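Local coordinates for protein type ii site-specific deoxyribonuclease (Klebsiella pneumoniae, PDB 6EKR) that probably cuts double-stranded DNA at a specific sequence, as a type II restriction endonuclease of the PD-(D/E)xK nuclease class, at residues I203-F207 / I250-Q254; F223-I229 / L260-C266. The protein carries 2 engineered substitutions. All coordinates share one frame; numbering follows the deposited sequence.

Contact 1: I203-F207 / I250-Q254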
# COMPACT_ATOMS: atom_id res chain seq x y z
N ILE A 203 5.50 -2.67 2.41
CA ILE A 203 6.30 -3.41 3.38
C ILE A 203 5.43 -4.30 4.28
O ILE A 203 5.88 -5.37 4.71
CB ILE A 203 7.24 -2.47 4.22
CG1 ILE A 203 8.05 -3.25 5.27
CG2 ILE A 203 6.47 -1.33 4.87
CD1 ILE A 203 9.12 -4.17 4.70
N VAL A 204 4.20 -3.87 4.54
CA VAL A 204 3.25 -4.65 5.33
C VAL A 204 2.83 -5.94 4.60
O VAL A 204 2.54 -6.94 5.24
CB VAL A 204 1.99 -3.82 5.72
CG1 VAL A 204 1.34 -3.16 4.50
CG2 VAL A 204 0.98 -4.67 6.51
N GLN A 205 2.85 -5.90 3.28
CA GLN A 205 2.30 -6.96 2.45
C GLN A 205 2.87 -8.38 2.71
O GLN A 205 2.10 -9.34 2.85
CB GLN A 205 2.37 -6.55 0.97
CG GLN A 205 1.16 -6.95 0.14
CD GLN A 205 -0.13 -6.16 0.51
OE1 GLN A 205 -0.30 -4.99 0.14
NE2 GLN A 205 -1.03 -6.83 1.24
N PRO A 206 4.21 -8.53 2.77
CA PRO A 206 4.75 -9.84 3.13
C PRO A 206 4.42 -10.30 4.55
O PRO A 206 4.27 -11.50 4.79
CB PRO A 206 6.27 -9.66 2.99
CG PRO A 206 6.49 -8.20 3.06
CD PRO A 206 5.27 -7.55 2.50
N PHE A 207 4.31 -9.36 5.49
CA PHE A 207 3.99 -9.68 6.87
C PHE A 207 2.57 -10.17 6.97
O PHE A 207 2.33 -11.25 7.48
CB PHE A 207 4.22 -8.47 7.80
CG PHE A 207 5.67 -8.15 8.05
CD1 PHE A 207 6.38 -8.83 9.04
CD2 PHE A 207 6.32 -7.17 7.30
CE1 PHE A 207 7.73 -8.54 9.27
CE2 PHE A 207 7.66 -6.87 7.53
CZ PHE A 207 8.37 -7.56 8.51
N ILE A 250 8.85 -2.10 11.08
CA ILE A 250 9.27 -3.48 10.83
C ILE A 250 9.35 -4.25 12.14
O ILE A 250 9.05 -5.44 12.18
CB ILE A 250 10.60 -3.54 10.06
CG1 ILE A 250 10.46 -2.79 8.73
CG2 ILE A 250 10.98 -4.97 9.76
CD1 ILE A 250 11.76 -2.56 8.02
N ARG A 251 9.75 -3.56 13.20
CA ARG A 251 9.79 -4.18 14.52
C ARG A 251 8.38 -4.51 15.02
O ARG A 251 8.11 -5.64 15.43
CB ARG A 251 10.51 -3.28 15.52
CG ARG A 251 12.00 -3.10 15.26
CD ARG A 251 12.56 -2.06 16.21
NE ARG A 251 12.12 -2.30 17.58
CZ ARG A 251 12.30 -1.47 18.60
NH1 ARG A 251 12.94 -0.32 18.42
NH2 ARG A 251 11.85 -1.79 19.81
N LEU A 252 7.48 -3.53 14.97
CA LEU A 252 6.07 -3.79 15.23
C LEU A 252 5.57 -4.96 14.39
O LEU A 252 4.89 -5.85 14.91
CB LEU A 252 5.22 -2.55 14.96
CG LEU A 252 4.95 -1.58 16.11
CD1 LEU A 252 6.22 -0.87 16.59
CD2 LEU A 252 3.91 -0.54 15.70
N TYR A 253 5.93 -4.97 13.11
CA TYR A 253 5.49 -6.04 12.24
C TYR A 253 6.07 -7.40 12.63
O TYR A 253 5.31 -8.36 12.76
CB TYR A 253 5.77 -5.71 10.78
CG TYR A 253 4.86 -4.64 10.18
CD1 TYR A 253 3.75 -4.14 10.88
CD2 TYR A 253 5.09 -4.14 8.89
CE1 TYR A 253 2.94 -3.17 10.32
CE2 TYR A 253 4.27 -3.18 8.33
CZ TYR A 253 3.20 -2.70 9.04
OH TYR A 253 2.40 -1.73 8.46
N GLN A 254 7.38 -7.48 12.86
CA GLN A 254 8.02 -8.73 13.31
C GLN A 254 7.46 -9.28 14.60
O GLN A 254 7.27 -10.49 14.75
CB GLN A 254 9.52 -8.54 13.51
CG GLN A 254 10.37 -8.98 12.36
CD GLN A 254 10.18 -10.42 12.02
OE1 GLN A 254 9.35 -10.76 11.17
NE2 GLN A 254 10.92 -11.29 12.67

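Contact 2: F223-I229 / L260-C266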
# COMPACT_ATOMS: atom_id res chain seq x y z
N PHE A 223 7.32 -20.23 5.25
CA PHE A 223 8.37 -19.37 5.78
C PHE A 223 8.71 -18.34 4.72
O PHE A 223 8.96 -18.69 3.56
CB PHE A 223 9.61 -20.20 6.17
CG PHE A 223 9.34 -21.23 7.24
CD1 PHE A 223 9.55 -20.94 8.58
CD2 PHE A 223 8.88 -22.50 6.90
CE1 PHE A 223 9.32 -21.89 9.57
CE2 PHE A 223 8.64 -23.46 7.87
CZ PHE A 223 8.86 -23.15 9.22
N SER A 224 8.70 -17.08 5.12
CA SER A 224 8.85 -15.98 4.17
C SER A 224 10.24 -15.40 4.24
O SER A 224 10.73 -15.09 5.32
CB SER A 224 7.83 -14.88 4.45
OG SER A 224 6.51 -15.32 4.16
N PHE A 225 10.87 -15.27 3.08
CA PHE A 225 12.15 -14.60 2.96
C PHE A 225 11.96 -13.49 1.97
O PHE A 225 11.53 -13.73 0.84
CB PHE A 225 13.22 -15.54 2.43
CG PHE A 225 13.44 -16.77 3.25
CD1 PHE A 225 14.63 -16.94 3.94
CD2 PHE A 225 12.48 -17.79 3.30
CE1 PHE A 225 14.86 -18.10 4.69
CE2 PHE A 225 12.70 -18.93 4.04
CZ PHE A 225 13.91 -19.10 4.74
N LEU A 226 12.32 -12.28 2.38
CA LEU A 226 12.09 -11.09 1.57
C LEU A 226 13.34 -10.69 0.79
O LEU A 226 14.39 -10.42 1.38
CB LEU A 226 11.63 -9.96 2.48
CG LEU A 226 11.12 -8.64 1.90
CD1 LEU A 226 10.21 -8.86 0.71
CD2 LEU A 226 10.39 -7.88 2.99
N ALA A 227 13.20 -10.62 -0.53
CA ALA A 227 14.31 -10.25 -1.42
C ALA A 227 14.10 -8.88 -2.06
O ALA A 227 13.09 -8.66 -2.72
CB ALA A 227 14.51 -11.30 -2.49
N CYS A 228 15.06 -7.98 -1.86
CA CYS A 228 15.01 -6.64 -2.43
C CYS A 228 16.33 -6.25 -3.08
O CYS A 228 17.30 -6.99 -3.01
CB CYS A 228 14.65 -5.62 -1.35
SG CYS A 228 13.05 -5.91 -0.58
N ILE A 229 16.35 -5.09 -3.72
CA ILE A 229 17.58 -4.57 -4.30
C ILE A 229 18.16 -3.48 -3.40
O ILE A 229 19.33 -3.53 -3.03
CB ILE A 229 17.36 -4.04 -5.76
CG1 ILE A 229 16.92 -5.18 -6.71
CG2 ILE A 229 18.60 -3.30 -6.30
CD1 ILE A 229 17.76 -6.42 -6.64
N LEU A 260 8.97 -13.07 9.76
CA LEU A 260 9.64 -13.50 8.54
C LEU A 260 11.02 -14.03 8.88
O LEU A 260 11.65 -13.59 9.85
CB LEU A 260 9.76 -12.37 7.52
CG LEU A 260 8.56 -11.49 7.20
CD1 LEU A 260 8.95 -10.50 6.14
CD2 LEU A 260 7.35 -12.31 6.77
N SER A 261 11.51 -14.95 8.05
CA SER A 261 12.77 -15.61 8.29
C SER A 261 13.95 -14.70 8.01
O SER A 261 15.01 -14.83 8.64
CB SER A 261 12.86 -16.85 7.44
OG SER A 261 11.82 -17.74 7.80
N GLY A 262 13.78 -13.76 7.09
CA GLY A 262 14.86 -12.87 6.74
C GLY A 262 14.48 -11.77 5.77
O GLY A 262 13.45 -11.85 5.10
N MSE A 263 15.35 -10.76 5.74
CA MSE A 263 15.27 -9.63 4.83
C MSE A 263 16.59 -9.51 4.08
O MSE A 263 17.66 -9.47 4.69
CB MSE A 263 15.04 -8.35 5.62
CG MSE A 263 13.58 -7.91 5.70
SE MSE A 263 13.42 -6.32 6.84
CE MSE A 263 15.14 -5.47 6.45
N TYR A 264 16.52 -9.44 2.76
CA TYR A 264 17.74 -9.47 1.96
C TYR A 264 17.82 -8.31 0.98
O TYR A 264 16.82 -7.94 0.35
CB TYR A 264 17.87 -10.83 1.26
CG TYR A 264 17.79 -12.02 2.21
CD1 TYR A 264 18.95 -12.61 2.69
CD2 TYR A 264 16.57 -12.52 2.64
CE1 TYR A 264 18.89 -13.68 3.57
CE2 TYR A 264 16.51 -13.59 3.52
CZ TYR A 264 17.67 -14.17 3.97
OH TYR A 264 17.62 -15.23 4.84
N TYR A 265 19.00 -7.71 0.89
CA TYR A 265 19.24 -6.60 -0.01
C TYR A 265 20.57 -6.76 -0.72
O TYR A 265 21.52 -7.29 -0.17
CB TYR A 265 19.29 -5.28 0.75
CG TYR A 265 17.98 -4.81 1.32
CD1 TYR A 265 17.12 -3.98 0.59
CD2 TYR A 265 17.60 -5.16 2.62
CE1 TYR A 265 15.92 -3.54 1.13
CE2 TYR A 265 16.41 -4.72 3.17
CZ TYR A 265 15.57 -3.91 2.43
OH TYR A 265 14.40 -3.48 2.99
N CYS A 266 20.63 -6.29 -1.96
CA CYS A 266 21.89 -6.14 -2.64
C CYS A 266 22.59 -4.97 -2.00
O CYS A 266 23.78 -5.03 -1.71
CB CYS A 266 21.65 -5.82 -4.11
SG CYS A 266 21.39 -7.25 -5.11

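Contact 1: I203-F207 / I250-Q254
Y253 reaches from helix 247-257 to the start of helix 204-217 and packs against F207 and V204. Its CB lies over the centre of one face of the F207 ring, 3.5 Å from the ring centroid and 7° off the normal. This is a CH-pi contact. Further out, Y253 CD2 comes 3.6 Å from F207 CD2. The two ring planes are 53° apart, so the tyrosine ring slants past the phenylalanine ring. Y253 CE2 then meets V204 CB at 3.5 Å. The tip, Y253 OH, also ends 3.5 Å from V204 CB, and it makes a weak hydrogen bond to Q205 NE2 of the second subunit.

F207 reaches back from helix 204-217. Its CG is opposite the carbonyl carbon, with chi1 -73°, and this directs the ring across to helix 247-257. There F207 CZ meets I250 CG2 at 3.9 Å. The amide oxygen Q254 OE1 lies at the ring edge, in plane, 3.3 Å from F207 CE1. That oxygen is held by the backbone N of L260. Beyond the ring, I203 CG1 and I250 CG1 pack at 4.2 Å.

The contact is a buried, mainly apolar joint between two helices. L257, one turn further along helix 247-257, touches both V204 and F207. Y253 packs on I212 of the second subunit and V204 on Q205 of that subunit, so both form part of the dimer interface. Helix 204-217 runs on to strand 222-227, and helix 247-257 runs on to strand 262-265.

Contact 2: F223-I229 / L260-C266
Two neighbouring parallel strands of the mixed central sheet meet here, as parts of a beta-alpha-beta crossover. Strand 222-227 leads through a hairpin and helix 247-257 to strand 262-265. A mixed sheet flanked by helices is the core expected of a PD-(D/E)xK nuclease.

The strands are joined by a ladder of backbone hydrogen bonds. L226 uses both its polar backbone atoms: L226 N binds G262 O at 3.0 Å and nearly straight, 174° at the hydrogen, and L226 O accepts from Y264 N at 2.7 Å. L226 thus straddles M263, as is regular in parallel pairing. C228 N binds Y264 O at 2.8 Å. At the entry to strand 262-265, S224 O takes S261 N at 2.8 Å, where the register slips by one residue.

One side of the sheet carries F225 and Y264, which lie side by side and point the same way. S261 CB covers one face of the F225 ring, off towards the rim and 3.7 Å from its centroid. Y264 OH sits at the edge of that ring, 3.6 Å from F225 CD1. The hydroxyl is hydrogen-bonded to D292 of helix 286-298, which packs on this side.

The other side carries L226 and M263, a selenomethionine. L226 CG is opposite its own backbone N, chi1 -171°, and its CD2 branch lies 4.2 Å from M263 CG.

Past the ladder, I229 CD1 packs on C266 SG, and helix 101-125 covers both residues. Y265 OH is hydrogen-bonded to E231. The Y265 ring also receives C228: C228 CB is 3.5 Å from Y265 CE1, and C228 SG approaches the ring obliquely, 35° off the normal.

From the N terminus the chain meets 203-207, then 223-229, then 250-254, then 260-266. The segments alternate, so the two loops cross. Contact 1 closes a loop of 42 intervening residues, which contains strand 222-227. Contact 2 closes one of 30, which contains helix 247-257. In each half a helix is followed by a strand. Contact 1 pairs the helices and contact 2 pairs the strands. The contact centres are about 12 Å apart. P206 CG sets helix 204-217 on strand 222-227, 3.9 Å from L226 CD2. F207 sets it on L260, just ahead of strand 262-265. A probable hydrogen bond from L260 N to Q254 OE1 ties helix 247-257 to the same place.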